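Local coordinates for protein Bse634I restriction endonuclease (Geobacillus stearothermophilus, PDB 1KNV) that probably cuts double-stranded DNA at a specific sequence, as a type II restriction endonuclease of the PD-(D/E)XK class that binds calcium, at residues Ser72-Arg75 and Gly76-Glu80; Ser200-Pro203 and Asp204-Leu207; Ala247-Asp250 and Ala251-Ala255. One frame throughout, in Å; residues are numbered along the deposited sequence.

How the contacts relate
Contacts 2 and 3 are neighbours, their centres about 11 Å apart. Arg206, on helix 203-227, joins them: its NH1 forms a salt bridge with Asp248 OD1 at 3.0 Å, while its CZ packs on the methyl of Ala251. Both contacts also reach the second subunit. Contact 1 stands apart on helix 68-93, its centre about 18 Å from that of contact 2 and about 27 Å from that of contact 3. It is the one nearest the calcium site seen for this protein, unoccupied in this chain: the Phe79 side chain is about 4 Å from that of Leu197 and about 7 Å from that of Asp146, whereas residues 247-255 lie away from the site.

Contact 1: Ser72-Arg75 and Gly76-Glu80; sequences SNTR and GTWFE
Thr74 O takes the backbone N-H of Trp78 at 2.9 Å and Arg75 O that of Phe79 at 2.8 Å, the i to i+4 bonds of an alpha helix, with the longer Thr77 N to Asn73 O bond (3.2 Å) one step earlier. Gly76 N is held less firmly, by weak bonds to Ser72 O and Asn73 O. On this frame the main side-chain meeting is between Thr74 and Trp78. The methyl CG2 of Thr74 lies over one face of the indole, above the six-membered ring, a CH-pi contact. It gets there because CG2 stands anti to the backbone N, which turns OG1 back (chi1 -64°) to bond Ala70 O one turn earlier. The root of the indole lies against the same carbonyl oxygen that bonds its own backbone: Trp78 CG is 3.4 Å from Thr74 O.

All of this belongs to helix 68-93, a long helix of the PDDEXK-type nuclease, where Trp78 packs on Leu47, Leu50 and Val54 of helix 43-60 and on Ala29 and Leu30 of helix 26-33. Its NE1 bonds Pro26 O, which probably limits the rotation of the ring. Arg75 comes to the indole obliquely, its CA 3.6 Å from Trp78 CE3. Farther out its chain bends at chi3 (71°), and the guanidinium, turned 72° from the indole plane, makes salt bridges with Asp48 and Glu51. Phe79 touches the preceding turn through CB, 3.3 Å from Arg75 O, and its ring leads away toward Leu197.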
loop_
_atom_site.group_PDB
_atom_site.type_symbol
_atom_site.label_atom_id
_atom_site.label_comp_id
_atom_site.label_asym_id
_atom_site.label_seq_id
_atom_site.Cartn_x
_atom_site.Cartn_y
_atom_site.Cartn_z
ATOM N N SER B 72 -37.618 -12.383 -25.532
ATOM C CA SER B 72 -36.729 -11.479 -24.814
ATOM C C SER B 72 -35.315 -12.030 -24.868
ATOM O O SER B 72 -34.347 -11.277 -24.948
ATOM C CB SER B 72 -37.153 -11.337 -23.355
ATOM O OG SER B 72 -36.374 -10.340 -22.712
ATOM N N ASN B 73 -35.202 -13.352 -24.818
ATOM C CA ASN B 73 -33.900 -14.002 -24.882
ATOM C C ASN B 73 -33.308 -13.906 -26.281
ATOM O O ASN B 73 -32.118 -13.655 -26.439
ATOM C CB ASN B 73 -34.017 -15.476 -24.494
ATOM C CG ASN B 73 -34.261 -15.674 -23.013
ATOM O OD1 ASN B 73 -34.473 -16.795 -22.563
ATOM N ND2 ASN B 73 -34.227 -14.585 -22.245
ATOM N N THR B 74 -34.136 -14.116 -27.298
ATOM C CA THR B 74 -33.656 -14.046 -28.667
ATOM C C THR B 74 -33.162 -12.645 -29.021
ATOM O O THR B 74 -32.167 -12.504 -29.720
ATOM C CB THR B 74 -34.742 -14.487 -29.653
ATOM O OG1 THR B 74 -35.051 -15.870 -29.426
ATOM C CG2 THR B 74 -34.264 -14.318 -31.073
ATOM N N ARG B 75 -33.843 -11.611 -28.539
ATOM C CA ARG B 75 -33.407 -10.244 -28.814
ATOM C C ARG B 75 -32.007 -10.009 -28.235
ATOM O O ARG B 75 -31.204 -9.253 -28.796
ATOM C CB ARG B 75 -34.375 -9.232 -28.204
ATOM C CG ARG B 75 -35.713 -9.128 -28.891
ATOM C CD ARG B 75 -36.625 -8.198 -28.110
ATOM N NE ARG B 75 -36.243 -6.787 -28.180
ATOM C CZ ARG B 75 -36.666 -5.948 -29.120
ATOM N NH1 ARG B 75 -37.478 -6.372 -30.079
ATOM N NH2 ARG B 75 -36.312 -4.671 -29.085
ATOM N N GLY B 76 -31.726 -10.650 -27.102
ATOM C CA GLY B 76 -30.422 -10.519 -26.470
ATOM C C GLY B 76 -29.359 -11.129 -27.363
ATOM O O GLY B 76 -28.312 -10.527 -27.594
ATOM N N THR B 77 -29.626 -12.327 -27.874
ATOM C CA THR B 77 -28.690 -12.998 -28.765
ATOM C C THR B 77 -28.465 -12.167 -30.019
ATOM O O THR B 77 -27.352 -12.113 -30.549
ATOM C CB THR B 77 -29.210 -14.358 -29.172
ATOM O OG1 THR B 77 -29.322 -15.183 -28.007
ATOM C CG2 THR B 77 -28.270 -15.006 -30.175
ATOM N N TRP B 78 -29.526 -11.520 -30.501
ATOM C CA TRP B 78 -29.418 -10.674 -31.681
ATOM C C TRP B 78 -28.583 -9.442 -31.340
ATOM O O TRP B 78 -27.714 -9.035 -32.113
ATOM C CB TRP B 78 -30.803 -10.232 -32.179
ATOM C CG TRP B 78 -31.582 -11.311 -32.877
ATOM C CD1 TRP B 78 -31.076 -12.339 -33.630
ATOM C CD2 TRP B 78 -33.004 -11.445 -32.922
ATOM N NE1 TRP B 78 -32.097 -13.102 -34.137
ATOM C CE2 TRP B 78 -33.291 -12.575 -33.719
ATOM C CE3 TRP B 78 -34.066 -10.720 -32.365
ATOM C CZ2 TRP B 78 -34.597 -12.994 -33.971
ATOM C CZ3 TRP B 78 -35.362 -11.137 -32.614
ATOM C CH2 TRP B 78 -35.618 -12.265 -33.410
ATOM N N PHE B 79 -28.844 -8.850 -30.180
ATOM C CA PHE B 79 -28.102 -7.670 -29.763
ATOM C C PHE B 79 -26.614 -7.980 -29.660
ATOM O O PHE B 79 -25.775 -7.169 -30.045
ATOM C CB PHE B 79 -28.607 -7.182 -28.416
ATOM C CG PHE B 79 -27.908 -5.961 -27.933
ATOM C CD1 PHE B 79 -28.064 -4.753 -28.601
ATOM C CD2 PHE B 79 -27.084 -6.014 -26.813
ATOM C CE1 PHE B 79 -27.412 -3.607 -28.162
ATOM C CE2 PHE B 79 -26.425 -4.879 -26.363
ATOM C CZ PHE B 79 -26.591 -3.669 -27.041
ATOM N N GLU B 80 -26.302 -9.158 -29.127
ATOM C CA GLU B 80 -24.927 -9.612 -28.970
ATOM C C GLU B 80 -24.257 -9.709 -30.331
ATOM O O GLU B 80 -23.092 -9.326 -30.491
ATOM C CB GLU B 80 -24.900 -10.985 -28.282
ATOM C CG GLU B 80 -25.019 -10.939 -26.754
ATOM C CD GLU B 80 -25.498 -12.256 -26.146
ATOM O OE1 GLU B 80 -25.077 -13.325 -26.630
ATOM O OE2 GLU B 80 -26.286 -12.228 -25.174
#

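Contact 2: Ser200-Pro203 and Asp204-Leu207; sequences SLRP and DRRL
Arg202 and Asp204 are brought together by two torsions: the arginine chain bends at chi3 (66°), and Asp204 CG sits between its backbone N and carbonyl carbon (chi1 68°). The guanidinium then grips the carboxylate side-on, one nitrogen to each oxygen. Arg202 NE reaches Asp204 OD1 at 2.8 Å, and Arg202 NH2 reaches Asp204 OD2 at 3.0 Å; both oxygens are met on their syn sides, with the two planes turned 39° apart. Arg205 runs out extended and lays its own guanidinium flat on that of Arg202, centres 3.8 Å apart. Two like charges are thus face to face, and the Asp204 carboxylate at the edge of one of them is likely to ease the repulsion. The Arg205 group is steadied at its own edge too, where NH1 donates to Ser200 OG at 2.7 Å, the hydroxyl lying almost in the guanidinium plane. The backbone here enters a helix: Arg202 O accepts Arg206 N at 2.9 Å, and Pro203 O accepts Leu207 N at 2.9 Å. Asp204 also packs on Asp204 of the second subunit, and Leu207 on His211 of that subunit. The whole turn links strand 191-198 of the central mixed sheet to helix 203-227, with Leu201 touching Val244 and Asp248 of helix 246-251.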
loop_
_atom_site.group_PDB
_atom_site.type_symbol
_atom_site.label_atom_id
_atom_site.label_comp_id
_atom_site.label_asym_id
_atom_site.label_seq_id
_atom_site.Cartn_x
_atom_site.Cartn_y
_atom_site.Cartn_z
ATOM N N SER B 200 -30.913 -1.746 -19.618
ATOM C CA SER B 200 -31.308 -0.469 -19.049
ATOM C C SER B 200 -30.534 -0.311 -17.760
ATOM O O SER B 200 -29.840 -1.236 -17.339
ATOM C CB SER B 200 -32.807 -0.456 -18.749
ATOM O OG SER B 200 -33.133 -1.418 -17.761
ATOM N N LEU B 201 -30.656 0.848 -17.128
ATOM C CA LEU B 201 -29.952 1.085 -15.881
ATOM C C LEU B 201 -30.849 0.883 -14.666
ATOM O O LEU B 201 -30.711 1.553 -13.637
ATOM C CB LEU B 201 -29.313 2.475 -15.880
ATOM C CG LEU B 201 -28.175 2.583 -16.906
ATOM C CD1 LEU B 201 -27.471 3.923 -16.794
ATOM C CD2 LEU B 201 -27.193 1.436 -16.677
ATOM N N ARG B 202 -31.774 -0.059 -14.809
ATOM C CA ARG B 202 -32.672 -0.439 -13.735
ATOM C C ARG B 202 -31.726 -0.764 -12.567
ATOM O O ARG B 202 -30.669 -1.352 -12.780
ATOM C CB ARG B 202 -33.435 -1.686 -14.168
ATOM C CG ARG B 202 -34.596 -2.069 -13.284
ATOM C CD ARG B 202 -35.329 -3.247 -13.882
ATOM N NE ARG B 202 -34.501 -4.444 -13.892
ATOM C CZ ARG B 202 -34.898 -5.615 -14.376
ATOM N NH1 ARG B 202 -36.113 -5.736 -14.893
ATOM N NH2 ARG B 202 -34.087 -6.666 -14.329
ATOM N N PRO B 203 -32.096 -0.399 -11.325
ATOM C CA PRO B 203 -31.267 -0.645 -10.139
ATOM C C PRO B 203 -30.340 -1.854 -10.161
ATOM O O PRO B 203 -29.128 -1.704 -10.011
ATOM C CB PRO B 203 -32.295 -0.723 -9.024
ATOM C CG PRO B 203 -33.264 0.328 -9.445
ATOM C CD PRO B 203 -33.451 0.016 -10.916
ATOM N N ASP B 204 -30.899 -3.044 -10.351
ATOM C CA ASP B 204 -30.090 -4.252 -10.367
ATOM C C ASP B 204 -29.034 -4.245 -11.467
ATOM O O ASP B 204 -27.916 -4.707 -11.260
ATOM C CB ASP B 204 -30.983 -5.504 -10.482
ATOM C CG ASP B 204 -31.694 -5.618 -11.826
ATOM O OD1 ASP B 204 -32.177 -4.587 -12.347
ATOM O OD2 ASP B 204 -31.784 -6.755 -12.352
ATOM N N ARG B 205 -29.373 -3.703 -12.627
ATOM C CA ARG B 205 -28.435 -3.667 -13.739
ATOM C C ARG B 205 -27.369 -2.613 -13.554
ATOM O O ARG B 205 -26.241 -2.771 -14.002
ATOM C CB ARG B 205 -29.191 -3.432 -15.043
ATOM C CG ARG B 205 -29.995 -4.641 -15.470
ATOM C CD ARG B 205 -31.008 -4.266 -16.517
ATOM N NE ARG B 205 -31.807 -5.417 -16.921
ATOM C CZ ARG B 205 -32.951 -5.325 -17.587
ATOM N NH1 ARG B 205 -33.427 -4.135 -17.923
ATOM N NH2 ARG B 205 -33.617 -6.419 -17.914
ATOM N N ARG B 206 -27.727 -1.535 -12.887
ATOM C CA ARG B 206 -26.770 -0.476 -12.637
ATOM C C ARG B 206 -25.751 -0.989 -11.615
ATOM O O ARG B 206 -24.550 -0.734 -11.727
ATOM C CB ARG B 206 -27.492 0.743 -12.081
ATOM C CG ARG B 206 -26.712 2.012 -12.209
ATOM C CD ARG B 206 -27.487 3.150 -11.596
ATOM N NE ARG B 206 -27.455 3.054 -10.144
ATOM C CZ ARG B 206 -28.188 3.798 -9.324
ATOM N NH1 ARG B 206 -29.028 4.702 -9.811
ATOM N NH2 ARG B 206 -28.067 3.641 -8.011
ATOM N N LEU B 207 -26.248 -1.720 -10.621
ATOM C CA LEU B 207 -25.402 -2.267 -9.578
ATOM C C LEU B 207 -24.439 -3.284 -10.178
ATOM O O LEU B 207 -23.292 -3.379 -9.746
ATOM C CB LEU B 207 -26.249 -2.917 -8.478
ATOM C CG LEU B 207 -25.489 -3.347 -7.218
ATOM C CD1 LEU B 207 -24.855 -2.133 -6.573
ATOM C CD2 LEU B 207 -26.430 -4.026 -6.241
#

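Contact 3: Ala247-Asp250 and Ala251-Ala255; sequences ADDD and ALQTA
Gln253 folds back over the carbonyls of Asp249 and Asp250 at the C-terminal end of helix 246-251, where Leu252 is the first residue to leave helical angles. Its CB lies 3.1 Å from Asp250 O, the same oxygen that receives a weak bond from Gln253 N. CG, set anti to its own carbonyl carbon (chi1 -79°), faces both carbonyl oxygens, 3.5 Å from Asp249 O and equally near Asp250 O. Beyond CG the chain is extended: CD passes 3.9 Å from Asp250 O, and the amide nitrogen NE2 ends 3.8 Å from Asp249 OD2, with carboxylate and amide planes 82° apart. This is a loose polar approach, not a hydrogen bond. The Asp250 side chain lies beside that of Gln253 and points the same way; its OD2 makes weak, long ion pairs with Lys246 and with Arg139 of the second subunit. Gln253 itself packs on that Arg139 and on Arg269 of its own chain, so an alanine here would probably leave Asp249 O and Asp250 O without the cover of CG and the amide and open a gap beside both arginines. The Leu252 side chain leaves in a different direction and touches Leu201, Val210 and Ile274. Its backbone N bonds Asp248 O at 2.9 Å and, weakly, Asp249 O, while its CG comes to 3.2 Å from Asp248 O.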
loop_
_atom_site.group_PDB
_atom_site.type_symbol
_atom_site.label_atom_id
_atom_site.label_comp_id
_atom_site.label_asym_id
_atom_site.label_seq_id
_atom_site.Cartn_x
_atom_site.Cartn_y
_atom_site.Cartn_z
ATOM N N ALA B 247 -29.534 11.037 -12.806
ATOM C CA ALA B 247 -29.566 10.290 -11.558
ATOM C C ALA B 247 -28.662 9.070 -11.670
ATOM O O ALA B 247 -27.860 8.804 -10.779
ATOM C CB ALA B 247 -30.986 9.861 -11.227
ATOM N N ASP B 248 -28.795 8.331 -12.765
ATOM C CA ASP B 248 -27.966 7.155 -12.975
ATOM C C ASP B 248 -26.526 7.552 -13.243
ATOM O O ASP B 248 -25.602 6.909 -12.764
ATOM C CB ASP B 248 -28.494 6.318 -14.135
ATOM C CG ASP B 248 -29.795 5.628 -13.800
ATOM O OD1 ASP B 248 -29.946 5.180 -12.639
ATOM O OD2 ASP B 248 -30.659 5.521 -14.701
ATOM N N ASP B 249 -26.329 8.611 -14.009
ATOM C CA ASP B 249 -24.979 9.048 -14.287
ATOM C C ASP B 249 -24.292 9.433 -12.978
ATOM O O ASP B 249 -23.125 9.111 -12.757
ATOM C CB ASP B 249 -24.987 10.240 -15.224
ATOM C CG ASP B 249 -23.623 10.523 -15.787
ATOM O OD1 ASP B 249 -23.230 9.844 -16.764
ATOM O OD2 ASP B 249 -22.939 11.413 -15.233
ATOM N N ASP B 250 -25.018 10.133 -12.112
ATOM C CA ASP B 250 -24.481 10.538 -10.816
ATOM C C ASP B 250 -24.032 9.307 -10.038
ATOM O O ASP B 250 -22.913 9.253 -9.524
ATOM C CB ASP B 250 -25.553 11.272 -9.997
ATOM C CG ASP B 250 -25.756 12.717 -10.434
ATOM O OD1 ASP B 250 -26.726 13.344 -9.937
ATOM O OD2 ASP B 250 -24.956 13.227 -11.259
ATOM N N ALA B 251 -24.929 8.330 -9.954
ATOM C CA ALA B 251 -24.671 7.094 -9.240
ATOM C C ALA B 251 -23.494 6.321 -9.810
ATOM O O ALA B 251 -22.780 5.666 -9.065
ATOM C CB ALA B 251 -25.915 6.223 -9.254
ATOM N N LEU B 252 -23.288 6.414 -11.118
ATOM C CA LEU B 252 -22.201 5.696 -11.772
ATOM C C LEU B 252 -20.879 6.467 -11.643
ATOM O O LEU B 252 -19.941 6.265 -12.416
ATOM C CB LEU B 252 -22.533 5.453 -13.236
ATOM C CG LEU B 252 -23.639 4.445 -13.527
ATOM C CD1 LEU B 252 -23.883 4.354 -15.023
ATOM C CD2 LEU B 252 -23.206 3.119 -12.959
ATOM N N GLN B 253 -20.804 7.343 -10.638
ATOM C CA GLN B 253 -19.598 8.135 -10.359
ATOM C C GLN B 253 -18.936 7.585 -9.101
ATOM O O GLN B 253 -17.870 8.033 -8.698
ATOM C CB GLN B 253 -19.926 9.613 -10.152
ATOM C CG GLN B 253 -20.145 10.390 -11.428
ATOM C CD GLN B 253 -20.451 11.848 -11.157
ATOM O OE1 GLN B 253 -20.050 12.423 -10.142
ATOM N NE2 GLN B 253 -21.165 12.474 -12.085
ATOM N N THR B 254 -19.577 6.588 -8.503
ATOM C CA THR B 254 -19.090 5.930 -7.297
ATOM C C THR B 254 -17.620 5.504 -7.478
ATOM O O THR B 254 -17.238 4.939 -8.507
ATOM C CB THR B 254 -19.994 4.707 -6.969
ATOM O OG1 THR B 254 -19.518 4.042 -5.799
ATOM C CG2 THR B 254 -20.004 3.728 -8.113
ATOM N N ALA B 255 -16.801 5.806 -6.473
ATOM C CA ALA B 255 -15.379 5.488 -6.485
ATOM C C ALA B 255 -15.051 3.996 -6.340
ATOM O O ALA B 255 -15.662 3.287 -5.545
ATOM C CB ALA B 255 -14.690 6.264 -5.381
#